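Local coordinates for xylulose kinase (PDB 2ITM), which catalyses the ATP-dependent phosphorylation of D-xylulose to D-xylulose 5-phosphate and, less efficiently, that of 1-deoxy-D-xylulose, at residues R363-M377 with E400-Q412. Residues are numbered along the deposited sequence; the frame is centred on the assembly and turned at random.
Sequences RAVLEGVGYALADGM and EYWRQMLADISGQ
Trp402 and Ile409 of helix 400-410 fit knobs-into-holes against helix 358-381 in a buried helix-helix contact within the C-terminal, actin-like ATPase domain of this FGGY kinase. The axes of segments 363-377 and 400-410 come within 9.3 Å and cross at -52°. Trp402 enters a hole formed by Leu366, Val369, Gly370 and Leu373. With CG anti to the backbone N (chi1 -168°), its indole reaches across to the other helix. There CZ2 meets Val369 CG1 at 3.8 Å and CH2 meets Leu373 CD1 at 3.7 Å, while Leu366 CD2 lies over one face of the ring. At the indole edge Trp402 NE1 donates a long but fairly straight hydrogen bond to Leu366 O (3.3 Å, N-H...O angle 162°), which lies near the ring plane. This carbonyl already accepts the helical N-H of Gly370, and the two donors approach opposite faces of its plane. A leucine in place of Trp402 would probably leave the hole between Val369 and Leu373 partly unfilled and the Leu366 carbonyl without its second donor. On the side nearer helix 459-479, Met405 SD rests against both Leu366 CB and Glu367 CG, 3.9 Å from each. One turn on, Ile409 is the second knob, among Glu367, Gly370, Tyr371 and Ala374. Gly370 lets it settle close, since a CB there would clash with Ile409 CD1. The Ile409 branches divide the work: CD1 packs 3.7 Å from Tyr371 CE1, and CG2, anti to the backbone N, rests 3.9 Å from Ala374 CB.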
loop_
_atom_site.group_PDB
_atom_site.type_symbol
_atom_site.label_atom_id
_atom_site.label_comp_id
_atom_site.label_asym_id
_atom_site.label_seq_id
_atom_site.Cartn_x
_atom_site.Cartn_y
_atom_site.Cartn_z
ATOM N N ARG A 363 -6.146 -4.456 14.498
ATOM C CA ARG A 363 -5.492 -3.738 15.568
ATOM C C ARG A 363 -4.756 -2.478 15.132
ATOM O O ARG A 363 -4.847 -1.460 15.789
ATOM C CB ARG A 363 -4.546 -4.647 16.314
ATOM C CG ARG A 363 -5.008 -4.946 17.689
ATOM C CD ARG A 363 -4.395 -4.116 18.754
ATOM N NE ARG A 363 -4.281 -4.933 19.949
ATOM C CZ ARG A 363 -4.005 -4.483 21.156
ATOM N NH1 ARG A 363 -3.808 -3.194 21.361
ATOM N NH2 ARG A 363 -3.920 -5.325 22.152
ATOM N N ALA A 364 -4.024 -2.572 14.035
ATOM C CA ALA A 364 -3.266 -1.444 13.520
ATOM C C ALA A 364 -4.147 -0.240 13.190
ATOM O O ALA A 364 -3.847 0.875 13.567
ATOM C CB ALA A 364 -2.461 -1.852 12.338
ATOM N N VAL A 365 -5.250 -0.490 12.505
ATOM C CA VAL A 365 -6.187 0.549 12.158
ATOM C C VAL A 365 -6.743 1.293 13.361
ATOM O O VAL A 365 -6.692 2.507 13.415
ATOM C CB VAL A 365 -7.313 0.021 11.257
ATOM C CG1 VAL A 365 -8.191 1.144 10.812
ATOM C CG2 VAL A 365 -6.737 -0.678 10.064
ATOM N N LEU A 366 -7.250 0.556 14.334
ATOM C CA LEU A 366 -7.797 1.160 15.534
ATOM C C LEU A 366 -6.780 2.053 16.219
ATOM O O LEU A 366 -7.080 3.166 16.596
ATOM C CB LEU A 366 -8.292 0.085 16.497
ATOM C CG LEU A 366 -9.440 -0.805 16.027
ATOM C CD1 LEU A 366 -9.972 -1.662 17.164
ATOM C CD2 LEU A 366 -10.529 0.029 15.427
ATOM N N GLU A 367 -5.571 1.543 16.366
ATOM C CA GLU A 367 -4.549 2.242 17.102
ATOM C C GLU A 367 -4.082 3.479 16.350
ATOM O O GLU A 367 -3.873 4.522 16.946
ATOM C CB GLU A 367 -3.385 1.315 17.430
ATOM C CG GLU A 367 -3.749 0.227 18.426
ATOM C CD GLU A 367 -2.593 -0.675 18.807
ATOM O OE1 GLU A 367 -1.770 -1.009 17.946
ATOM O OE2 GLU A 367 -2.535 -1.059 19.979
ATOM N N GLY A 368 -3.938 3.355 15.040
ATOM C CA GLY A 368 -3.503 4.463 14.209
ATOM C C GLY A 368 -4.497 5.593 14.051
ATOM O O GLY A 368 -4.150 6.761 14.133
ATOM N N VAL A 369 -5.750 5.243 13.820
ATOM C CA VAL A 369 -6.806 6.220 13.896
ATOM C C VAL A 369 -6.830 6.870 15.272
ATOM O O VAL A 369 -6.909 8.073 15.388
ATOM C CB VAL A 369 -8.176 5.616 13.562
ATOM C CG1 VAL A 369 -9.261 6.641 13.773
ATOM C CG2 VAL A 369 -8.199 5.097 12.155
ATOM N N GLY A 370 -6.750 6.053 16.308
ATOM C CA GLY A 370 -6.575 6.542 17.661
ATOM C C GLY A 370 -5.462 7.554 17.814
ATOM O O GLY A 370 -5.662 8.613 18.369
ATOM N N TYR A 371 -4.284 7.213 17.310
ATOM C CA TYR A 371 -3.117 8.072 17.426
ATOM C C TYR A 371 -3.340 9.425 16.746
ATOM O O TYR A 371 -3.005 10.460 17.294
ATOM C CB TYR A 371 -1.878 7.395 16.848
ATOM C CG TYR A 371 -1.428 6.130 17.543
ATOM C CD1 TYR A 371 -1.595 5.946 18.902
ATOM C CD2 TYR A 371 -0.834 5.122 16.825
ATOM C CE1 TYR A 371 -1.190 4.794 19.513
ATOM C CE2 TYR A 371 -0.426 3.967 17.426
ATOM C CZ TYR A 371 -0.602 3.803 18.769
ATOM O OH TYR A 371 -0.180 2.647 19.340
ATOM N N ALA A 372 -3.902 9.375 15.544
ATOM C CA ALA A 372 -4.284 10.556 14.794
ATOM C C ALA A 372 -5.247 11.471 15.557
ATOM O O ALA A 372 -5.005 12.657 15.693
ATOM C CB ALA A 372 -4.864 10.158 13.469
ATOM N N LEU A 373 -6.326 10.889 16.059
ATOM C CA LEU A 373 -7.339 11.628 16.783
ATOM C C LEU A 373 -6.796 12.322 18.030
ATOM O O LEU A 373 -7.157 13.441 18.322
ATOM C CB LEU A 373 -8.517 10.726 17.137
ATOM C CG LEU A 373 -9.362 10.188 15.980
ATOM C CD1 LEU A 373 -10.402 9.216 16.451
ATOM C CD2 LEU A 373 -9.971 11.295 15.149
ATOM N N ALA A 374 -5.926 11.636 18.758
ATOM C CA ALA A 374 -5.326 12.175 19.966
ATOM C C ALA A 374 -4.417 13.363 19.682
ATOM O O ALA A 374 -4.451 14.355 20.389
ATOM C CB ALA A 374 -4.574 11.102 20.701
ATOM N N ASP A 375 -3.603 13.245 18.644
ATOM C CA ASP A 375 -2.750 14.333 18.206
ATOM C C ASP A 375 -3.610 15.507 17.784
ATOM O O ASP A 375 -3.281 16.655 18.041
ATOM C CB ASP A 375 -1.873 13.894 17.035
ATOM C CG ASP A 375 -0.619 13.165 17.472
ATOM O OD1 ASP A 375 -0.188 13.332 18.627
ATOM O OD2 ASP A 375 -0.010 12.410 16.711
ATOM N N GLY A 376 -4.719 15.191 17.119
ATOM C CA GLY A 376 -5.667 16.191 16.670
ATOM C C GLY A 376 -6.223 17.011 17.812
ATOM O O GLY A 376 -6.242 18.242 17.775
ATOM N N MET A 377 -6.673 16.330 18.848
ATOM C CA MET A 377 -7.133 17.017 20.042
ATOM C C MET A 377 -6.029 17.810 20.751
ATOM O O MET A 377 -6.271 18.941 21.154
ATOM C CB MET A 377 -7.826 16.040 20.992
ATOM C CG MET A 377 -9.115 15.462 20.425
ATOM S SD MET A 377 -10.157 14.644 21.622
ATOM C CE MET A 377 -9.237 13.165 21.903
ATOM N N GLU A 400 -17.322 0.020 22.745
ATOM C CA GLU A 400 -16.782 0.184 24.086
ATOM C C GLU A 400 -15.278 -0.029 24.134
ATOM O O GLU A 400 -14.551 0.728 24.748
ATOM C CB GLU A 400 -17.469 -0.793 25.031
ATOM C CG GLU A 400 -16.942 -0.804 26.448
ATOM C CD GLU A 400 -17.523 -1.948 27.256
ATOM O OE1 GLU A 400 -17.690 -3.042 26.692
ATOM O OE2 GLU A 400 -17.811 -1.749 28.447
ATOM N N TYR A 401 -14.821 -1.073 23.469
ATOM C CA TYR A 401 -13.406 -1.344 23.384
ATOM C C TYR A 401 -12.639 -0.147 22.852
ATOM O O TYR A 401 -11.624 0.235 23.405
ATOM C CB TYR A 401 -13.139 -2.564 22.519
ATOM C CG TYR A 401 -11.675 -2.884 22.419
ATOM C CD1 TYR A 401 -10.898 -2.987 23.556
ATOM C CD2 TYR A 401 -11.066 -3.060 21.194
ATOM C CE1 TYR A 401 -9.572 -3.269 23.479
ATOM C CE2 TYR A 401 -9.731 -3.340 21.104
ATOM C CZ TYR A 401 -8.986 -3.440 22.254
ATOM O OH TYR A 401 -7.648 -3.722 22.188
ATOM N N TRP A 402 -13.129 0.445 21.772
ATOM C CA TRP A 402 -12.379 1.466 21.105
ATOM C C TRP A 402 -12.392 2.770 21.858
ATOM O O TRP A 402 -11.402 3.448 21.958
ATOM C CB TRP A 402 -12.856 1.674 19.679
ATOM C CG TRP A 402 -11.915 2.524 18.894
ATOM C CD1 TRP A 402 -10.577 2.333 18.736
ATOM C CD2 TRP A 402 -12.228 3.714 18.186
ATOM N NE1 TRP A 402 -10.036 3.327 17.966
ATOM C CE2 TRP A 402 -11.031 4.193 17.614
ATOM C CE3 TRP A 402 -13.399 4.432 17.970
ATOM C CZ2 TRP A 402 -10.983 5.339 16.847
ATOM C CZ3 TRP A 402 -13.342 5.561 17.212
ATOM C CH2 TRP A 402 -12.143 6.009 16.658
ATOM N N ARG A 403 -13.543 3.085 22.426
ATOM C CA ARG A 403 -13.690 4.251 23.268
ATOM C C ARG A 403 -12.660 4.250 24.383
ATOM O O ARG A 403 -12.080 5.281 24.706
ATOM C CB ARG A 403 -15.097 4.311 23.858
ATOM C CG ARG A 403 -16.197 4.746 22.887
ATOM C CD ARG A 403 -17.430 5.286 23.564
ATOM N NE ARG A 403 -17.994 4.304 24.477
ATOM C CZ ARG A 403 -18.803 3.322 24.124
ATOM N NH1 ARG A 403 -19.163 3.168 22.868
ATOM N NH2 ARG A 403 -19.252 2.479 25.033
ATOM N N GLN A 404 -12.443 3.085 24.978
ATOM C CA GLN A 404 -11.455 2.939 26.026
ATOM C C GLN A 404 -10.039 3.051 25.512
ATOM O O GLN A 404 -9.205 3.674 26.134
ATOM C CB GLN A 404 -11.610 1.603 26.721
ATOM C CG GLN A 404 -10.695 1.457 27.895
ATOM C CD GLN A 404 -11.030 2.418 28.990
ATOM O OE1 GLN A 404 -10.153 3.067 29.540
ATOM N NE2 GLN A 404 -12.306 2.511 29.315
ATOM N N MET A 405 -9.778 2.410 24.385
ATOM C CA MET A 405 -8.518 2.550 23.709
ATOM C C MET A 405 -8.234 4.002 23.455
ATOM O O MET A 405 -7.113 4.458 23.649
ATOM C CB MET A 405 -8.492 1.769 22.405
ATOM C CG MET A 405 -7.226 1.999 21.601
ATOM S SD MET A 405 -7.162 1.185 20.019
ATOM C CE MET A 405 -6.976 -0.475 20.553
ATOM N N LEU A 406 -9.247 4.741 23.015
ATOM C CA LEU A 406 -9.115 6.171 22.771
ATOM C C LEU A 406 -8.771 6.940 24.029
ATOM O O LEU A 406 -8.025 7.899 23.990
ATOM C CB LEU A 406 -10.399 6.736 22.192
ATOM C CG LEU A 406 -10.443 7.091 20.716
ATOM C CD1 LEU A 406 -9.849 5.994 19.902
ATOM C CD2 LEU A 406 -11.850 7.373 20.281
ATOM N N ALA A 407 -9.338 6.509 25.138
ATOM C CA ALA A 407 -9.042 7.114 26.411
ATOM C C ALA A 407 -7.639 6.782 26.904
ATOM O O ALA A 407 -6.950 7.626 27.448
ATOM C CB ALA A 407 -10.074 6.701 27.414
ATOM N N ASP A 408 -7.227 5.542 26.691
ATOM C CA ASP A 408 -5.922 5.071 27.111
ATOM C C ASP A 408 -4.825 5.788 26.363
ATOM O O ASP A 408 -3.857 6.252 26.941
ATOM C CB ASP A 408 -5.821 3.570 26.872
ATOM C CG ASP A 408 -6.750 2.757 27.766
ATOM O OD1 ASP A 408 -7.204 3.269 28.801
ATOM O OD2 ASP A 408 -7.051 1.586 27.499
ATOM N N ILE A 409 -5.004 5.873 25.052
ATOM C CA ILE A 409 -4.108 6.577 24.153
ATOM C C ILE A 409 -4.013 8.055 24.468
ATOM O O ILE A 409 -2.933 8.601 24.532
ATOM C CB ILE A 409 -4.561 6.377 22.699
ATOM C CG1 ILE A 409 -4.186 4.989 22.215
ATOM C CG2 ILE A 409 -3.953 7.410 21.804
ATOM C CD1 ILE A 409 -4.599 4.713 20.838
ATOM N N SER A 410 -5.153 8.699 24.655
ATOM C CA SER A 410 -5.219 10.144 24.675
ATOM C C SER A 410 -4.953 10.759 26.035
ATOM O O SER A 410 -4.583 11.916 26.126
ATOM C CB SER A 410 -6.560 10.627 24.146
ATOM O OG SER A 410 -7.566 10.513 25.113
ATOM N N GLY A 411 -5.171 9.997 27.090
ATOM C CA GLY A 411 -5.067 10.536 28.429
ATOM C C GLY A 411 -6.274 11.361 28.805
ATOM O O GLY A 411 -6.258 12.104 29.761
ATOM N N GLN A 412 -7.327 11.217 28.017
ATOM C CA GLN A 412 -8.503 12.050 28.126
ATOM C C GLN A 412 -9.691 11.240 28.589
ATOM O O GLN A 412 -9.933 10.154 28.101
ATOM C CB GLN A 412 -8.808 12.662 26.773
ATOM C CG GLN A 412 -9.420 14.009 26.838
ATOM C CD GLN A 412 -8.445 15.062 27.269
ATOM O OE1 GLN A 412 -7.273 14.999 26.928
ATOM N NE2 GLN A 412 -8.940 16.045 28.027
#